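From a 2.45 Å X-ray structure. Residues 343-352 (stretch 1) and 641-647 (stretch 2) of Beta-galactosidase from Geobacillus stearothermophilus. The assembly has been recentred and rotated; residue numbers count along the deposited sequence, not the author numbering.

Stretch 1 (343-352) FLSSMQMIAH
Stretch 2 (641-647) VFIMNFT

A helix lies across a strand here, and the contact is one of packing, with no hydrogen bond crossing between the two stretches. Residues 343-351 are helical, continuing a helix that begins earlier in the chain, with phi from -69 to -54 and psi from -53 to -30. From Met 347 to His 352, each backbone N is bonded to the O four residues back, as in Met 347 N to Phe 343 O at 2.9 Å; His 352 N to Gln 348 O is longer, at 3.2 Å. His 352, at -96/6, is the first residue to leave helical values. Residues 641-645 are the end of a strand, with phi from -119 to -90 and psi from 95 to 131; Phe 646 (-89/40) and Thr 647 (-131/166) follow as loop. The axes approach to 9.0 Å, and their N-to-C directions make an angle of 146°, so the strand runs roughly against the helix. Register is set by two pairs: Leu 344 CA lies 6.9 Å from Met 644 CA, and Ala 351 CA lies 6.1 Å from Phe 642 CA.

The strand's alternation supplies the bumps. Phe 642 and Met 644 point CA-to-CB toward the helix, while Val 641 points away and Ile 643 is out of reach. On the helix, Leu 344 and Ala 351 point toward the strand, seven residues or about two turns apart, with the flanks of Met 347 and Gln 348 between them.

At Ala 351 the side chain is a single methyl, and the Phe 642 ring (chi1 -68°, m; chi2 71°) lies close against it: Ala 351 CB is 3.5 Å from Phe 642 CG and sits over one ring face, 3.8 Å from the centroid. Ile 350 (m, m) brings CG2 to 3.6 Å from Phe 642 CZ, and the backbone O of Met 347 is 3.5 Å from Phe 642 CD2. Met 347 (m, m, chi3 125°) leads its end away from the strand, yet its SD remains at the ring edge, 5.4 Å from the Phe 642 centroid.

Met 644 (m, t, m) fills the middle. Met 644 SD settles against the helix backbone, 3.5 Å from Gln 348 CA, and Met 644 CE reaches to 4.3 Å from Ala 351 CB. Lower on the same side chain, Met 644 CB lies 3.7 Å from Leu 344 CD1.

The same motif recurs at the other end with a longer side chain. Leu 344 (t, p) places CD1 over one face of the Phe 646 ring, 3.7 Å from its centroid and 18° off the normal; its CG is 3.4 Å from Phe 646 CE1, and its CD2 is 3.6 Å from Asn 645 O. Phe 646 (chi1 -79°, m; chi2 -72°) starts sideways, but its end comes nearer the helix. Gln 348, extended at t, t with chi3 26°, sets CD 3.4 Å from Phe 646 CZ, while its NE2 is hydrogen-bonded elsewhere in the structure.

The rule is complementary sizes: alanine over the face of one ring, leucine over the face of another, and Met 644, in m, t, m, between the two rings.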

ATOM      1  N   PHE A 343      -1.457  18.585  32.453  1.00  7.23           N
ATOM      2  CA  PHE A 343      -1.763  18.425  33.871  1.00 13.64           C
ATOM      3  C   PHE A 343      -2.763  17.265  34.093  1.00  9.91           C
ATOM      4  O   PHE A 343      -2.541  16.348  34.921  1.00  8.46           O
ATOM      5  CB  PHE A 343      -2.305  19.738  34.462  1.00  8.87           C
ATOM      6  CG  PHE A 343      -2.370  19.722  35.949  1.00  8.96           C
ATOM      7  CD1 PHE A 343      -1.276  20.093  36.704  1.00 10.33           C
ATOM      8  CD2 PHE A 343      -3.503  19.253  36.601  1.00 13.69           C
ATOM      9  CE1 PHE A 343      -1.316  20.022  38.085  1.00  5.72           C
ATOM     10  CE2 PHE A 343      -3.551  19.188  37.976  1.00  6.65           C
ATOM     11  CZ  PHE A 343      -2.452  19.571  38.718  1.00  4.56           C
ATOM     12  N   LEU A 344      -3.837  17.303  33.313  1.00  7.54           N
ATOM     13  CA  LEU A 344      -4.912  16.314  33.374  1.00  7.67           C
ATOM     14  C   LEU A 344      -4.407  14.894  33.171  1.00  8.25           C
ATOM     15  O   LEU A 344      -4.678  14.004  33.997  1.00 10.74           O
ATOM     16  CB  LEU A 344      -5.978  16.653  32.330  1.00  6.73           C
ATOM     17  CG  LEU A 344      -7.041  15.631  31.929  1.00  8.31           C
ATOM     18  CD1 LEU A 344      -7.877  15.147  33.113  1.00  6.57           C
ATOM     19  CD2 LEU A 344      -7.938  16.203  30.825  1.00  3.38           C
ATOM     20  N   SER A 345      -3.668  14.688  32.081  1.00  6.38           N
ATOM     21  CA  SER A 345      -3.131  13.367  31.754  1.00  6.09           C
ATOM     22  C   SER A 345      -2.139  12.863  32.822  1.00  7.72           C
ATOM     23  O   SER A 345      -2.126  11.669  33.163  1.00  9.20           O
ATOM     24  CB  SER A 345      -2.475  13.381  30.365  1.00  6.64           C
ATOM     25  OG  SER A 345      -1.303  14.172  30.310  1.00 11.07           O
ATOM     26  N   SER A 346      -1.328  13.764  33.368  1.00  4.84           N
ATOM     27  CA  SER A 346      -0.410  13.350  34.419  1.00  7.43           C
ATOM     28  C   SER A 346      -1.170  12.872  35.657  1.00  6.94           C
ATOM     29  O   SER A 346      -0.837  11.825  36.273  1.00  8.97           O
ATOM     30  CB  SER A 346       0.531  14.498  34.773  1.00 10.34           C
ATOM     31  OG  SER A 346       1.149  14.996  33.608  1.00  7.34           O
ATOM     32  N   MET A 347      -2.204  13.632  36.016  1.00  5.42           N
ATOM     33  CA  MET A 347      -3.025  13.232  37.152  1.00  9.09           C
ATOM     34  C   MET A 347      -3.694  11.885  36.886  1.00  9.74           C
ATOM     35  O   MET A 347      -3.804  11.060  37.800  1.00  6.36           O
ATOM     36  CB  MET A 347      -4.073  14.295  37.469  1.00  9.45           C
ATOM     37  CG  MET A 347      -3.464  15.610  37.921  1.00 11.07           C
ATOM     38  SD  MET A 347      -2.505  15.438  39.438  1.00 13.06           S
ATOM     39  CE  MET A 347      -0.936  16.103  38.911  1.00  3.84           C
ATOM     40  N   GLN A 348      -4.123  11.655  35.641  1.00  6.10           N
ATOM     41  CA  GLN A 348      -4.737  10.374  35.301  1.00  5.97           C
ATOM     42  C   GLN A 348      -3.743   9.244  35.499  1.00 14.32           C
ATOM     43  O   GLN A 348      -4.094   8.153  35.975  1.00  9.75           O
ATOM     44  CB  GLN A 348      -5.250  10.354  33.867  1.00  8.58           C
ATOM     45  CG  GLN A 348      -5.990   9.061  33.559  1.00  7.67           C
ATOM     46  CD  GLN A 348      -6.283   8.850  32.086  1.00 11.62           C
ATOM     47  OE1 GLN A 348      -5.582   9.371  31.210  1.00  8.14           O
ATOM     48  NE2 GLN A 348      -7.322   8.064  31.804  1.00  5.10           N
ATOM     49  N   MET A 349      -2.494   9.513  35.133  1.00  8.88           N
ATOM     50  CA  MET A 349      -1.447   8.523  35.315  1.00  9.49           C
ATOM     51  C   MET A 349      -1.281   8.177  36.785  1.00 14.07           C
ATOM     52  O   MET A 349      -1.218   6.991  37.138  1.00 14.34           O
ATOM     53  CB  MET A 349      -0.133   9.019  34.722  1.00 15.86           C
ATOM     54  CG  MET A 349      -0.077   8.866  33.214  1.00 11.96           C
ATOM     55  SD  MET A 349      -0.050   7.131  32.733  1.00 28.86           S
ATOM     56  CE  MET A 349      -0.281   7.282  30.964  1.00 17.57           C
ATOM     57  N   ILE A 350      -1.222   9.194  37.643  1.00  8.12           N
ATOM     58  CA  ILE A 350      -1.109   8.917  39.080  1.00  4.84           C
ATOM     59  C   ILE A 350      -2.349   8.171  39.613  1.00  8.77           C
ATOM     60  O   ILE A 350      -2.255   7.316  40.489  1.00  8.91           O
ATOM     61  CB  ILE A 350      -0.898  10.222  39.889  1.00 14.67           C
ATOM     62  CG1 ILE A 350       0.329  10.974  39.360  1.00  9.16           C
ATOM     63  CG2 ILE A 350      -0.761   9.942  41.405  1.00  2.60           C
ATOM     64  CD1 ILE A 350       1.611  10.177  39.449  1.00 11.38           C
ATOM     65  N   ALA A 351      -3.512   8.486  39.065  1.00 11.84           N
ATOM     66  CA  ALA A 351      -4.758   7.944  39.576  1.00 11.32           C
ATOM     67  C   ALA A 351      -4.891   6.434  39.321  1.00 13.42           C
ATOM     68  O   ALA A 351      -5.528   5.724  40.100  1.00 10.48           O
ATOM     69  CB  ALA A 351      -5.932   8.690  38.971  1.00  6.19           C
ATOM     70  N   HIS A 352      -4.297   5.950  38.235  1.00 12.20           N
ATOM     71  CA  HIS A 352      -4.398   4.541  37.887  1.00  4.56           C
ATOM     72  C   HIS A 352      -3.201   3.757  38.396  1.00  7.90           C
ATOM     73  O   HIS A 352      -3.078   2.574  38.107  1.00  5.85           O
ATOM     74  CB  HIS A 352      -4.541   4.360  36.374  1.00  9.17           C
ATOM     75  CG  HIS A 352      -5.922   4.630  35.856  1.00  9.52           C
ATOM     76  ND1 HIS A 352      -6.840   3.627  35.626  1.00  7.47           N
ATOM     77  CD2 HIS A 352      -6.542   5.789  35.528  1.00  6.02           C
ATOM     78  CE1 HIS A 352      -7.966   4.158  35.183  1.00  7.25           C
ATOM     79  NE2 HIS A 352      -7.811   5.468  35.111  1.00  4.37           N
ATOM     80  N   VAL A 641      -8.700  10.384  45.881  1.00 13.27           N
ATOM     81  CA  VAL A 641      -9.635  10.305  44.791  1.00  9.10           C
ATOM     82  C   VAL A 641      -9.356  11.393  43.769  1.00  8.48           C
ATOM     83  O   VAL A 641      -9.191  12.551  44.105  1.00 15.58           O
ATOM     84  CB  VAL A 641     -11.066  10.403  45.331  1.00 10.30           C
ATOM     85  CG1 VAL A 641     -12.077  10.230  44.208  1.00 11.15           C
ATOM     86  CG2 VAL A 641     -11.277   9.341  46.422  1.00  5.11           C
ATOM     87  N   PHE A 642      -9.283  11.001  42.510  1.00 15.67           N
ATOM     88  CA  PHE A 642      -9.044  11.917  41.408  1.00  9.74           C
ATOM     89  C   PHE A 642     -10.333  12.106  40.623  1.00 14.18           C
ATOM     90  O   PHE A 642     -10.903  11.136  40.100  1.00 16.27           O
ATOM     91  CB  PHE A 642      -7.951  11.380  40.475  1.00 11.93           C
ATOM     92  CG  PHE A 642      -6.581  11.355  41.075  1.00  4.95           C
ATOM     93  CD1 PHE A 642      -6.252  10.439  42.066  1.00  6.51           C
ATOM     94  CD2 PHE A 642      -5.602  12.223  40.621  1.00  6.93           C
ATOM     95  CE1 PHE A 642      -4.971  10.410  42.618  1.00  5.89           C
ATOM     96  CE2 PHE A 642      -4.315  12.200  41.164  1.00  8.62           C
ATOM     97  CZ  PHE A 642      -4.001  11.291  42.167  1.00  5.68           C
ATOM     98  N   ILE A 643     -10.783  13.352  40.535  1.00 12.48           N
ATOM     99  CA  ILE A 643     -11.947  13.702  39.732  1.00 12.08           C
ATOM    100  C   ILE A 643     -11.484  14.474  38.496  1.00 13.49           C
ATOM    101  O   ILE A 643     -11.080  15.633  38.580  1.00 12.04           O
ATOM    102  CB  ILE A 643     -12.959  14.522  40.539  1.00  7.74           C
ATOM    103  CG1 ILE A 643     -13.207  13.859  41.903  1.00 10.24           C
ATOM    104  CG2 ILE A 643     -14.248  14.680  39.755  1.00  7.63           C
ATOM    105  CD1 ILE A 643     -14.107  14.668  42.862  1.00  4.78           C
ATOM    106  N   MET A 644     -11.554  13.818  37.342  1.00 10.70           N
ATOM    107  CA  MET A 644     -10.906  14.306  36.132  1.00 14.26           C
ATOM    108  C   MET A 644     -11.894  14.630  35.006  1.00 10.13           C
ATOM    109  O   MET A 644     -12.660  13.776  34.561  1.00 13.01           O
ATOM    110  CB  MET A 644      -9.871  13.271  35.662  1.00  8.52           C
ATOM    111  CG  MET A 644      -8.836  12.945  36.725  1.00  8.00           C
ATOM    112  SD  MET A 644      -7.846  11.485  36.355  1.00 11.48           S
ATOM    113  CE  MET A 644      -9.053  10.174  36.493  1.00  7.45           C
ATOM    114  N   ASN A 645     -11.878  15.872  34.549  1.00 15.05           N
ATOM    115  CA  ASN A 645     -12.765  16.270  33.463  1.00 20.35           C
ATOM    116  C   ASN A 645     -12.112  16.055  32.103  1.00 14.78           C
ATOM    117  O   ASN A 645     -11.384  16.914  31.620  1.00  8.75           O
ATOM    118  CB  ASN A 645     -13.181  17.732  33.625  1.00 15.31           C
ATOM    119  CG  ASN A 645     -14.171  18.183  32.567  1.00 14.87           C
ATOM    120  OD1 ASN A 645     -14.627  17.391  31.732  1.00 14.39           O
ATOM    121  ND2 ASN A 645     -14.513  19.469  32.596  1.00 14.53           N
ATOM    122  N   PHE A 646     -12.385  14.910  31.482  1.00 14.27           N
ATOM    123  CA  PHE A 646     -11.840  14.639  30.159  1.00 12.57           C
ATOM    124  C   PHE A 646     -12.770  15.147  29.043  1.00 13.53           C
ATOM    125  O   PHE A 646     -12.949  14.476  28.025  1.00  8.52           O
ATOM    126  CB  PHE A 646     -11.565  13.138  29.990  1.00  9.66           C
ATOM    127  CG  PHE A 646     -10.279  12.672  30.642  1.00 13.12           C
ATOM    128  CD1 PHE A 646      -9.041  13.014  30.098  1.00  5.99           C
ATOM    129  CD2 PHE A 646     -10.306  11.875  31.789  1.00  9.36           C
ATOM    130  CE1 PHE A 646      -7.847  12.573  30.693  1.00  6.03           C
ATOM    131  CE2 PHE A 646      -9.124  11.438  32.381  1.00 11.70           C
ATOM    132  CZ  PHE A 646      -7.885  11.795  31.827  1.00  6.12           C
ATOM    133  N   THR A 647     -13.362  16.328  29.239  1.00  6.12           N
ATOM    134  CA  THR A 647     -14.210  16.932  28.210  1.00  8.02           C
ATOM    135  C   THR A 647     -13.803  18.377  28.014  1.00 13.53           C
ATOM    136  O   THR A 647     -13.107  18.950  28.853  1.00 12.70           O
ATOM    137  CB  THR A 647     -15.707  16.904  28.568  1.00  8.03           C
ATOM    138  OG1 THR A 647     -15.996  18.002  29.437  1.00 15.81           O
ATOM    139  CG2 THR A 647     -16.096  15.598  29.257  1.00  8.79           C
TER